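Local coordinates for N-terminal acetyltransferase-like protein (Chaetomium thermophilum, PDB 5NNP), which probably serves as the helical-repeat auxiliary subunit of an N-terminal acetyltransferase complex of the NatA type, at residues A471-A474 with L478-L481; K447-Q452 with C486-T491; K508-V513 with V564-S569. All blocks are in the same frame, centred on the assembly; numbering follows the deposited sequence.

Interaction 1: residues A471-A474 with L478-L481; sequences AETA and LADL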
ATOM      1  N   ALA A 471       6.875  -6.866 -25.050  1.00 59.84           N
ATOM      2  CA  ALA A 471       7.762  -6.607 -26.175  1.00 65.48           C
ATOM      3  C   ALA A 471       7.359  -5.437 -27.069  1.00 85.29           C
ATOM      4  O   ALA A 471       8.133  -4.492 -27.263  1.00 84.27           O
ATOM      5  CB  ALA A 471       7.894  -7.863 -27.010  1.00 60.69           C
ATOM      6  N   GLU A 472       6.159  -5.495 -27.629  1.00 92.22           N
ATOM      7  CA  GLU A 472       5.788  -4.506 -28.635  1.00 99.02           C
ATOM      8  C   GLU A 472       5.051  -3.312 -28.029  1.00 99.60           C
ATOM      9  O   GLU A 472       4.296  -2.620 -28.712  1.00101.37           O
ATOM     10  CB  GLU A 472       4.961  -5.168 -29.754  1.00105.30           C
ATOM     11  CG  GLU A 472       5.828  -5.709 -30.894  1.00111.05           C
ATOM     12  CD  GLU A 472       5.068  -6.552 -31.910  1.00115.68           C
ATOM     13  OE1 GLU A 472       4.390  -5.977 -32.794  1.00115.91           O
ATOM     14  OE2 GLU A 472       5.174  -7.796 -31.839  1.00118.81           O
ATOM     15  N   THR A 473       5.287  -3.077 -26.739  1.00 97.10           N
ATOM     16  CA  THR A 473       4.814  -1.867 -26.077  1.00 84.37           C
ATOM     17  C   THR A 473       5.365  -0.666 -26.816  1.00 74.89           C
ATOM     18  O   THR A 473       6.520  -0.665 -27.230  1.00 75.76           O
ATOM     19  CB  THR A 473       5.252  -1.792 -24.593  1.00 79.62           C
ATOM     20  OG1 THR A 473       4.681  -2.881 -23.857  1.00 80.85           O
ATOM     21  CG2 THR A 473       4.816  -0.458 -23.967  1.00 71.84           C
ATOM     22  N   ALA A 474       4.538   0.351 -27.007  1.00 73.10           N
ATOM     23  CA  ALA A 474       4.996   1.549 -27.699  1.00 67.26           C
ATOM     24  C   ALA A 474       5.589   2.511 -26.699  1.00 70.14           C
ATOM     25  O   ALA A 474       4.969   2.836 -25.689  1.00 70.95           O
ATOM     26  CB  ALA A 474       3.867   2.206 -28.464  1.00 57.47           C
ATOM     27  N   LEU A 478      10.474   1.680 -20.954  1.00 48.43           N
ATOM     28  CA  LEU A 478      10.134   2.776 -20.051  1.00 43.53           C
ATOM     29  C   LEU A 478       8.631   2.995 -19.996  1.00 46.98           C
ATOM     30  O   LEU A 478       8.077   3.256 -18.927  1.00 42.77           O
ATOM     31  CB  LEU A 478      10.832   4.069 -20.468  1.00 37.57           C
ATOM     32  CG  LEU A 478      10.578   5.264 -19.544  1.00 41.46           C
ATOM     33  CD1 LEU A 478      10.967   4.932 -18.110  1.00 34.19           C
ATOM     34  CD2 LEU A 478      11.322   6.495 -20.012  1.00 34.87           C
ATOM     35  N   ALA A 479       7.972   2.880 -21.148  1.00 44.38           N
ATOM     36  CA  ALA A 479       6.528   3.091 -21.212  1.00 39.77           C
ATOM     37  C   ALA A 479       5.809   1.994 -20.441  1.00 47.96           C
ATOM     38  O   ALA A 479       4.851   2.255 -19.692  1.00 48.59           O
ATOM     39  CB  ALA A 479       6.047   3.127 -22.655  1.00 37.25           C
ATOM     40  N   ASP A 480       6.268   0.759 -20.633  1.00 41.34           N
ATOM     41  CA  ASP A 480       5.620  -0.355 -19.983  1.00 38.52           C
ATOM     42  C   ASP A 480       5.817  -0.217 -18.474  1.00 40.71           C
ATOM     43  O   ASP A 480       4.873  -0.379 -17.698  1.00 41.32           O
ATOM     44  CB  ASP A 480       6.157  -1.686 -20.501  1.00 42.21           C
ATOM     45  CG  ASP A 480       5.327  -2.862 -20.028  1.00 58.65           C
ATOM     46  OD1 ASP A 480       4.080  -2.781 -20.158  1.00 62.33           O
ATOM     47  OD2 ASP A 480       5.909  -3.844 -19.503  1.00 58.02           O
ATOM     48  N   LEU A 481       7.034   0.125 -18.059  1.00 35.52           N
ATOM     49  CA  LEU A 481       7.326   0.249 -16.638  1.00 39.60           C
ATOM     50  C   LEU A 481       6.517   1.384 -16.001  1.00 44.16           C
ATOM     51  O   LEU A 481       6.071   1.280 -14.857  1.00 48.89           O
ATOM     52  CB  LEU A 481       8.826   0.459 -16.423  1.00 32.64           C
ATOM     53  CG  LEU A 481       9.713  -0.764 -16.688  1.00 34.08           C
ATOM     54  CD1 LEU A 481      11.181  -0.359 -16.705  1.00 36.93           C
ATOM     55  CD2 LEU A 481       9.469  -1.854 -15.652  1.00 30.24           C
TER
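The loop 471-474 lies alongside the helix 476-483 that follows it, with Thr473 CA 6.3 Å from Asp480 CA and the Ala474 CA opposite that of Ala479 at a slightly greater spacing. Thr473 is the one loop side chain directed at the helix. Its CG2 stands anti to the backbone N, which brings this methyl to 4.0 Å from Ala479 CB and to 3.9 Å from Asp480 CB. The Ala479 methyl also lies against the main chain of the loop, with Ala474 O as its neighbour. Thr473 and Asp480 cross at about a right angle, and Thr473 OG1 stays 3.7 Å from Asp480 OD1; each polar group is engaged with Arg470 instead: the hydroxyl hydrogen-bonds to the Arg470 carbonyl oxygen, and OD1 forms a salt bridge with Arg470 NH2. With an alanine at Thr473, the Ala479 methyl would probably lose its nearest apolar neighbour in the loop, and the Arg470 carbonyl its hydroxyl partner. The two segments thus meet through the methyls of Thr473 and Ala479, the Asp480 methylene and one carbonyl oxygen, while the polar ends of Thr473 and Asp480 are joined indirectly, through a single arginine, Arg470, just before Ala471, tying loop to helix.

Interaction 2: residues K447-Q452 with C486-T491; sequences KAAKYQ and CIWFLT. With PO4 (phosphate ion), chain U.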
ATOM      1  N   LYS A 447      17.858  -6.739  -9.988  1.00 33.61           N
ATOM      2  CA  LYS A 447      19.088  -6.417  -9.280  1.00 37.94           C
ATOM      3  C   LYS A 447      20.170  -5.867 -10.213  1.00 42.26           C
ATOM      4  O   LYS A 447      20.863  -4.890  -9.899  1.00 39.82           O
ATOM      5  CB  LYS A 447      19.606  -7.659  -8.574  1.00 38.85           C
ATOM      6  CG  LYS A 447      19.228  -7.726  -7.137  1.00 45.37           C
ATOM      7  CD  LYS A 447      20.050  -6.748  -6.346  1.00 49.74           C
ATOM      8  CE  LYS A 447      19.570  -6.701  -4.910  1.00 58.68           C
ATOM      9  NZ  LYS A 447      18.277  -5.963  -4.781  1.00 57.75           N
ATOM     10  N   ALA A 448      20.311  -6.504 -11.367  1.00 32.07           N
ATOM     11  CA  ALA A 448      21.347  -6.105 -12.305  1.00 36.10           C
ATOM     12  C   ALA A 448      21.057  -4.697 -12.812  1.00 40.21           C
ATOM     13  O   ALA A 448      21.927  -3.825 -12.790  1.00 43.77           O
ATOM     14  CB  ALA A 448      21.448  -7.110 -13.469  1.00 31.56           C
ATOM     15  N   ALA A 449      19.822  -4.462 -13.236  1.00 38.39           N
ATOM     16  CA  ALA A 449      19.418  -3.124 -13.665  1.00 39.94           C
ATOM     17  C   ALA A 449      19.690  -2.059 -12.591  1.00 38.11           C
ATOM     18  O   ALA A 449      20.155  -0.966 -12.897  1.00 46.02           O
ATOM     19  CB  ALA A 449      17.953  -3.119 -14.045  1.00 34.13           C
ATOM     20  N   LYS A 450      19.394  -2.384 -11.339  1.00 34.37           N
ATOM     21  CA  LYS A 450      19.580  -1.449 -10.244  1.00 37.12           C
ATOM     22  C   LYS A 450      21.051  -1.123 -10.098  1.00 45.36           C
ATOM     23  O   LYS A 450      21.441   0.052 -10.024  1.00 40.99           O
ATOM     24  CB  LYS A 450      19.031  -2.020  -8.936  1.00 37.27           C
ATOM     25  CG  LYS A 450      19.272  -1.134  -7.713  1.00 39.17           C
ATOM     26  CD  LYS A 450      18.956  -1.886  -6.424  1.00 47.22           C
ATOM     27  CE  LYS A 450      19.216  -1.042  -5.181  1.00 57.93           C
ATOM     28  NZ  LYS A 450      18.643  -1.688  -3.965  1.00 64.10           N
ATOM     29  N   TYR A 451      21.870  -2.172 -10.068  1.00 46.39           N
ATOM     30  CA  TYR A 451      23.317  -1.999  -9.981  1.00 44.18           C
ATOM     31  C   TYR A 451      23.883  -1.175 -11.147  1.00 44.12           C
ATOM     32  O   TYR A 451      24.791  -0.369 -10.966  1.00 46.13           O
ATOM     33  CB  TYR A 451      24.001  -3.364  -9.887  1.00 36.52           C
ATOM     34  CG  TYR A 451      24.100  -3.823  -8.453  1.00 42.52           C
ATOM     35  CD1 TYR A 451      23.000  -3.752  -7.616  1.00 45.99           C
ATOM     36  CD2 TYR A 451      25.296  -4.293  -7.925  1.00 49.25           C
ATOM     37  CE1 TYR A 451      23.077  -4.141  -6.300  1.00 43.99           C
ATOM     38  CE2 TYR A 451      25.381  -4.691  -6.602  1.00 48.23           C
ATOM     39  CZ  TYR A 451      24.269  -4.606  -5.796  1.00 45.36           C
ATOM     40  OH  TYR A 451      24.342  -4.992  -4.478  1.00 45.62           O
ATOM     41  N   GLN A 452      23.322  -1.342 -12.332  1.00 38.67           N
ATOM     42  CA  GLN A 452      23.762  -0.556 -13.468  1.00 36.92           C
ATOM     43  C   GLN A 452      23.390   0.920 -13.298  1.00 41.55           C
ATOM     44  O   GLN A 452      24.207   1.810 -13.586  1.00 42.79           O
ATOM     45  CB  GLN A 452      23.188  -1.150 -14.755  1.00 38.13           C
ATOM     46  CG  GLN A 452      23.840  -2.497 -15.107  1.00 35.81           C
ATOM     47  CD  GLN A 452      23.090  -3.295 -16.163  1.00 44.50           C
ATOM     48  OE1 GLN A 452      21.964  -2.954 -16.535  1.00 49.51           O
ATOM     49  NE2 GLN A 452      23.715  -4.370 -16.654  1.00 40.61           N
ATOM     50  N   CYS A 486       5.884   1.210 -11.881  1.00 26.68           N
ATOM     51  CA  CYS A 486       7.103   0.711 -11.246  1.00 32.14           C
ATOM     52  C   CYS A 486       7.921   1.842 -10.605  1.00 39.66           C
ATOM     53  O   CYS A 486       8.787   2.448 -11.257  1.00 46.33           O
ATOM     54  CB  CYS A 486       7.973  -0.050 -12.262  1.00 31.48           C
ATOM     55  SG  CYS A 486       9.344  -0.971 -11.512  1.00 38.20           S
ATOM     56  N   ILE A 487       7.665   2.096  -9.323  1.00 31.77           N
ATOM     57  CA  ILE A 487       8.258   3.227  -8.611  1.00 32.79           C
ATOM     58  C   ILE A 487       9.756   3.052  -8.269  1.00 35.59           C
ATOM     59  O   ILE A 487      10.512   4.018  -8.282  1.00 37.92           O
ATOM     60  CB  ILE A 487       7.468   3.518  -7.306  1.00 38.85           C
ATOM     61  CG1 ILE A 487       6.047   3.984  -7.649  1.00 39.39           C
ATOM     62  CG2 ILE A 487       8.168   4.583  -6.451  1.00 30.57           C
ATOM     63  CD1 ILE A 487       5.139   4.168  -6.453  1.00 35.83           C
ATOM     64  N   TRP A 488      10.188   1.839  -7.951  1.00 33.06           N
ATOM     65  CA  TRP A 488      11.594   1.645  -7.612  1.00 34.82           C
ATOM     66  C   TRP A 488      12.447   2.028  -8.820  1.00 37.81           C
ATOM     67  O   TRP A 488      13.412   2.799  -8.692  1.00 39.35           O
ATOM     68  CB  TRP A 488      11.892   0.208  -7.142  1.00 26.36           C
ATOM     69  CG  TRP A 488      12.138  -0.822  -8.227  1.00 36.75           C
ATOM     70  CD1 TRP A 488      11.247  -1.749  -8.695  1.00 32.86           C
ATOM     71  CD2 TRP A 488      13.358  -1.036  -8.966  1.00 41.57           C
ATOM     72  NE1 TRP A 488      11.829  -2.513  -9.680  1.00 30.95           N
ATOM     73  CE2 TRP A 488      13.119  -2.098  -9.864  1.00 37.24           C
ATOM     74  CE3 TRP A 488      14.618  -0.423  -8.964  1.00 42.91           C
ATOM     75  CZ2 TRP A 488      14.098  -2.568 -10.737  1.00 41.29           C
ATOM     76  CZ3 TRP A 488      15.590  -0.895  -9.838  1.00 38.61           C
ATOM     77  CH2 TRP A 488      15.323  -1.954 -10.709  1.00 39.95           C
ATOM     78  N   PHE A 489      12.071   1.547  -9.998  1.00 33.72           N
ATOM     79  CA  PHE A 489      12.906   1.813 -11.152  1.00 38.49           C
ATOM     80  C   PHE A 489      12.851   3.289 -11.523  1.00 42.98           C
ATOM     81  O   PHE A 489      13.878   3.892 -11.810  1.00 36.76           O
ATOM     82  CB  PHE A 489      12.514   0.969 -12.363  1.00 30.56           C
ATOM     83  CG  PHE A 489      13.338   1.281 -13.570  1.00 40.20           C
ATOM     84  CD1 PHE A 489      14.614   0.755 -13.704  1.00 37.39           C
ATOM     85  CD2 PHE A 489      12.869   2.135 -14.550  1.00 43.51           C
ATOM     86  CE1 PHE A 489      15.383   1.044 -14.793  1.00 35.13           C
ATOM     87  CE2 PHE A 489      13.656   2.434 -15.654  1.00 46.92           C
ATOM     88  CZ  PHE A 489      14.913   1.884 -15.768  1.00 39.32           C
ATOM     89  N   LEU A 490      11.647   3.860 -11.522  1.00 46.15           N
ATOM     90  CA  LEU A 490      11.475   5.271 -11.858  1.00 37.16           C
ATOM     91  C   LEU A 490      12.313   6.154 -10.931  1.00 39.49           C
ATOM     92  O   LEU A 490      12.983   7.080 -11.392  1.00 38.86           O
ATOM     93  CB  LEU A 490      10.002   5.674 -11.793  1.00 36.94           C
ATOM     94  CG  LEU A 490       9.058   5.118 -12.870  1.00 41.58           C
ATOM     95  CD1 LEU A 490       7.615   5.538 -12.603  1.00 43.79           C
ATOM     96  CD2 LEU A 490       9.471   5.550 -14.252  1.00 35.99           C
ATOM     97  N   THR A 491      12.302   5.852  -9.635  1.00 38.99           N
ATOM     98  CA  THR A 491      13.071   6.648  -8.678  1.00 36.86           C
ATOM     99  C   THR A 491      14.573   6.499  -8.922  1.00 42.20           C
ATOM    100  O   THR A 491      15.295   7.495  -9.015  1.00 41.45           O
ATOM    101  CB  THR A 491      12.756   6.263  -7.224  1.00 32.40           C
ATOM    102  OG1 THR A 491      11.342   6.284  -7.015  1.00 34.45           O
ATOM    103  CG2 THR A 491      13.402   7.242  -6.267  1.00 35.01           C
TER
HETATM  104  P   PO4 U 813      21.150  -4.535  -2.558  1.00 91.65           P
HETATM  105  O1  PO4 U 813      22.461  -4.714  -3.281  1.00 91.90           O
HETATM  106  O2  PO4 U 813      21.373  -3.589  -1.399  1.00 96.43           O
HETATM  107  O3  PO4 U 813      20.107  -3.945  -3.483  1.00 90.57           O
HETATM  108  O4  PO4 U 813      20.673  -5.883  -2.069  1.00 92.08           O
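Trp488, near the start of helix 487-499, carries the apolar contact with helix 442-454. The six-membered part of its indole does the touching: CZ3 lies 3.7 Å from Lys450 CB, which approaches obliquely, and CH2 lies 4.4 Å from Ala449 CB, which sits at the ring edge. With CG between the backbone N and the carbonyl carbon (chi1 84°), the indole has one face against Phe489 CB, 3.9 Å above its plane. Met465 of helix 458-465 packs on both Ala449 and Trp488, and a ring on the chain of another protein meets the indole with its plane about perpendicular, so the tryptophan also belongs to a subunit interface.

The polar interactions with the phosphate lie to one side. Lys450 runs out fully extended, its CG anti to the backbone N, and NZ donates to phosphate O3 at 2.7 Å. The more bent chain of Lys447 brings its NZ to the same oxygen in a weak bond of 3.0 Å, and Arg416 binds the ion too. Separate from these and internal to helix 487-499, Ile487 O accepts from both Thr491 OG1 (2.7 Å) and Thr491 N, one from above and one from below the carbonyl plane.

Lys450 thus divides its chemistry, a hydrocarbon base against the tryptophan and a charged end in a basic cluster that can hold an anion, although this phosphate probably came from the crystallisation liquor.

Interaction 3: residues K508-V513 with V564-S569; sequences KRYHTV and VNLYLS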
ATOM      1  N   LYS A 508      11.371  14.684 -14.664  1.00 51.07           N
ATOM      2  CA  LYS A 508      10.312  13.953 -15.345  1.00 50.06           C
ATOM      3  C   LYS A 508       9.977  12.679 -14.573  1.00 48.68           C
ATOM      4  O   LYS A 508       8.805  12.368 -14.350  1.00 50.71           O
ATOM      5  CB  LYS A 508      10.714  13.629 -16.781  1.00 37.05           C
ATOM      6  CG  LYS A 508       9.637  12.928 -17.590  1.00 43.72           C
ATOM      7  CD  LYS A 508       8.380  13.771 -17.663  1.00 50.89           C
ATOM      8  CE  LYS A 508       7.378  13.205 -18.661  1.00 54.76           C
ATOM      9  NZ  LYS A 508       6.246  14.146 -18.913  1.00 56.84           N
ATOM     10  N   ARG A 509      11.012  11.962 -14.142  1.00 45.70           N
ATOM     11  CA  ARG A 509      10.826  10.737 -13.355  1.00 44.17           C
ATOM     12  C   ARG A 509      10.134  11.006 -12.022  1.00 46.07           C
ATOM     13  O   ARG A 509       9.148  10.339 -11.685  1.00 37.85           O
ATOM     14  CB  ARG A 509      12.166  10.051 -13.103  1.00 39.39           C
ATOM     15  CG  ARG A 509      12.901   9.676 -14.371  1.00 41.59           C
ATOM     16  CD  ARG A 509      12.159   8.563 -15.106  1.00 40.07           C
ATOM     17  NE  ARG A 509      12.872   8.197 -16.321  1.00 38.47           N
ATOM     18  CZ  ARG A 509      12.658   8.749 -17.511  1.00 38.85           C
ATOM     19  NH1 ARG A 509      11.742   9.687 -17.653  1.00 39.72           N
ATOM     20  NH2 ARG A 509      13.370   8.363 -18.562  1.00 45.70           N
ATOM     21  N   TYR A 510      10.662  11.967 -11.260  1.00 42.98           N
ATOM     22  CA  TYR A 510      10.067  12.329  -9.972  1.00 42.63           C
ATOM     23  C   TYR A 510       8.594  12.742 -10.157  1.00 44.45           C
ATOM     24  O   TYR A 510       7.715  12.331  -9.385  1.00 39.36           O
ATOM     25  CB  TYR A 510      10.864  13.450  -9.290  1.00 41.46           C
ATOM     26  CG  TYR A 510      12.334  13.119  -9.095  1.00 43.75           C
ATOM     27  CD1 TYR A 510      12.741  11.812  -8.853  1.00 40.13           C
ATOM     28  CD2 TYR A 510      13.317  14.108  -9.177  1.00 40.89           C
ATOM     29  CE1 TYR A 510      14.073  11.492  -8.681  1.00 39.40           C
ATOM     30  CE2 TYR A 510      14.657  13.798  -9.008  1.00 40.32           C
ATOM     31  CZ  TYR A 510      15.032  12.485  -8.758  1.00 48.32           C
ATOM     32  OH  TYR A 510      16.367  12.157  -8.592  1.00 45.56           O
ATOM     33  N   HIS A 511       8.321  13.528 -11.195  1.00 37.32           N
ATOM     34  CA  HIS A 511       6.941  13.883 -11.496  1.00 35.30           C
ATOM     35  C   HIS A 511       6.084  12.652 -11.813  1.00 37.44           C
ATOM     36  O   HIS A 511       4.908  12.601 -11.455  1.00 39.32           O
ATOM     37  CB  HIS A 511       6.882  14.885 -12.646  1.00 32.72           C
ATOM     38  CG  HIS A 511       7.064  16.300 -12.205  1.00 37.40           C
ATOM     39  ND1 HIS A 511       6.025  17.201 -12.149  1.00 43.54           N
ATOM     40  CD2 HIS A 511       8.163  16.963 -11.775  1.00 38.13           C
ATOM     41  CE1 HIS A 511       6.478  18.363 -11.714  1.00 48.29           C
ATOM     42  NE2 HIS A 511       7.772  18.243 -11.477  1.00 44.06           N
ATOM     43  N   THR A 512       6.668  11.658 -12.469  1.00 29.74           N
ATOM     44  CA  THR A 512       5.915  10.453 -12.789  1.00 39.23           C
ATOM     45  C   THR A 512       5.507   9.669 -11.535  1.00 40.43           C
ATOM     46  O   THR A 512       4.382   9.178 -11.449  1.00 45.96           O
ATOM     47  CB  THR A 512       6.714   9.559 -13.750  1.00 34.21           C
ATOM     48  OG1 THR A 512       6.827  10.238 -14.999  1.00 38.62           O
ATOM     49  CG2 THR A 512       6.027   8.223 -13.986  1.00 28.06           C
ATOM     50  N   VAL A 513       6.413   9.555 -10.569  1.00 35.01           N
ATOM     51  CA  VAL A 513       6.090   8.935  -9.288  1.00 34.82           C
ATOM     52  C   VAL A 513       4.995   9.721  -8.537  1.00 36.51           C
ATOM     53  O   VAL A 513       4.142   9.153  -7.869  1.00 37.66           O
ATOM     54  CB  VAL A 513       7.345   8.829  -8.416  1.00 26.44           C
ATOM     55  CG1 VAL A 513       7.001   8.457  -6.990  1.00 25.64           C
ATOM     56  CG2 VAL A 513       8.314   7.835  -9.029  1.00 31.17           C
ATOM     57  N   VAL A 564      12.373  17.971  -4.384  1.00 42.73           N
ATOM     58  CA  VAL A 564      12.519  19.203  -3.621  1.00 51.62           C
ATOM     59  C   VAL A 564      13.986  19.625  -3.562  1.00 61.12           C
ATOM     60  O   VAL A 564      14.312  20.797  -3.759  1.00 66.10           O
ATOM     61  CB  VAL A 564      11.931  19.055  -2.195  1.00 48.75           C
ATOM     62  CG1 VAL A 564      12.420  20.167  -1.289  1.00 43.17           C
ATOM     63  CG2 VAL A 564      10.396  19.040  -2.256  1.00 42.96           C
ATOM     64  N   ASN A 565      14.869  18.663  -3.321  1.00 55.46           N
ATOM     65  CA  ASN A 565      16.305  18.913  -3.360  1.00 52.95           C
ATOM     66  C   ASN A 565      16.822  19.378  -4.731  1.00 54.40           C
ATOM     67  O   ASN A 565      17.722  20.219  -4.811  1.00 53.54           O
ATOM     68  CB  ASN A 565      17.058  17.656  -2.926  1.00 43.47           C
ATOM     69  CG  ASN A 565      17.037  17.459  -1.425  1.00 47.95           C
ATOM     70  OD1 ASN A 565      16.882  18.418  -0.656  1.00 48.42           O
ATOM     71  ND2 ASN A 565      17.203  16.216  -0.993  1.00 52.73           N
ATOM     72  N   LEU A 566      16.251  18.843  -5.806  1.00 48.76           N
ATOM     73  CA  LEU A 566      16.678  19.206  -7.151  1.00 45.70           C
ATOM     74  C   LEU A 566      16.174  20.594  -7.550  1.00 52.60           C
ATOM     75  O   LEU A 566      16.860  21.315  -8.279  1.00 62.00           O
ATOM     76  CB  LEU A 566      16.208  18.158  -8.162  1.00 45.60           C
ATOM     77  CG  LEU A 566      16.572  18.364  -9.636  1.00 56.12           C
ATOM     78  CD1 LEU A 566      18.070  18.643  -9.816  1.00 45.98           C
ATOM     79  CD2 LEU A 566      16.127  17.161 -10.483  1.00 42.08           C
ATOM     80  N   TYR A 567      14.990  20.978  -7.074  1.00 44.27           N
ATOM     81  CA  TYR A 567      14.485  22.335  -7.325  1.00 53.27           C
ATOM     82  C   TYR A 567      15.294  23.372  -6.536  1.00 56.57           C
ATOM     83  O   TYR A 567      15.576  24.463  -7.034  1.00 59.60           O
ATOM     84  CB  TYR A 567      12.995  22.459  -6.972  1.00 48.25           C
ATOM     85  CG  TYR A 567      12.036  21.936  -8.031  1.00 53.38           C
ATOM     86  CD1 TYR A 567      12.068  22.430  -9.330  1.00 51.04           C
ATOM     87  CD2 TYR A 567      11.086  20.965  -7.724  1.00 52.04           C
ATOM     88  CE1 TYR A 567      11.196  21.967 -10.295  1.00 49.88           C
ATOM     89  CE2 TYR A 567      10.209  20.491  -8.690  1.00 54.05           C
ATOM     90  CZ  TYR A 567      10.266  21.000  -9.971  1.00 54.24           C
ATOM     91  OH  TYR A 567       9.392  20.539 -10.929  1.00 50.82           O
ATOM     92  N   LEU A 568      15.643  23.025  -5.298  1.00 49.22           N
ATOM     93  CA  LEU A 568      16.509  23.847  -4.466  1.00 55.66           C
ATOM     94  C   LEU A 568      17.845  24.105  -5.158  1.00 68.75           C
ATOM     95  O   LEU A 568      18.372  25.230  -5.157  1.00 64.15           O
ATOM     96  CB  LEU A 568      16.747  23.166  -3.124  1.00 48.96           C
ATOM     97  CG  LEU A 568      15.735  23.458  -2.028  1.00 58.29           C
ATOM     98  CD1 LEU A 568      15.954  22.527  -0.834  1.00 47.18           C
ATOM     99  CD2 LEU A 568      15.827  24.930  -1.629  1.00 50.29           C
ATOM    100  N   SER A 569      18.391  23.040  -5.737  1.00 71.61           N
ATOM    101  CA  SER A 569      19.630  23.134  -6.490  1.00 70.75           C
ATOM    102  C   SER A 569      19.452  24.053  -7.693  1.00 66.33           C
ATOM    103  O   SER A 569      20.273  24.939  -7.928  1.00 62.63           O
ATOM    104  CB  SER A 569      20.086  21.748  -6.938  1.00 72.38           C
ATOM    105  OG  SER A 569      20.954  21.834  -8.051  1.00 85.86           O
TER
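His511 and Tyr567 join helix 503-523 to helix 554-572 within the all-helical, TPR-like array of the auxiliary subunit. The backbones stand well apart, with 9.7 Å between Tyr510 CA and Val564 CA, and long side chains bridge the gap at two points.

The tightly packed part is apolar, with Leu566 CD2 at the edge of the Tyr510 ring, 4.0 Å from CE2. Both residues are buried: Thr503, Ala506 and Leu507, earlier on helix 503-523, surround the leucine, while Tyr510 OH hydrogen-bonds to Gln498 of helix 487-499.

The other bridge is polar and looser, since His511, unlike its buried partner Tyr567, is partly open to solvent. His511 NE2 donates to Tyr567 OH at 2.9 Å with an angle of 165° at the hydrogen, and the hydroxyl oxygen lies almost in the imidazole plane. Both residues have CG anti to the carbonyl carbon (chi1 -84° and -81°), and from there the two side chains converge at about a right angle. Helix 654-668 adds to this pair: Phe661 meets the imidazole edge-to-face, and Pro654, Asp657 and Ala658 pack on Tyr567.

Within helix 503-523, just beside the histidine, Lys508 O takes two bonds from one residue, Thr512 OG1 at 3.0 Å and Thr512 N at 2.9 Å, the two donors straddling its carbonyl plane.

Overall arrangement
The three contacts are neighbours in the helical array, and helix 487-499 connects them. Interaction 1 is nested inside the chain loop closed by interaction 2, and its helix leads directly into that of Trp488, with Leu481 packed on Phe489. Interaction 3 comes later in the chain but adjoins interaction 2, because Leu490 rests on Thr512 and Val513. Interaction 1 is local and partly buried, a loop packed on its own helix through methyl groups, its polar ends gathered by Arg470. Interaction 2, also partly buried, pairs apolar packing with a basic cluster and borders another protein chain. Interaction 3 is the buried one, and of the three it alone has a hydrogen bond directly between its segments.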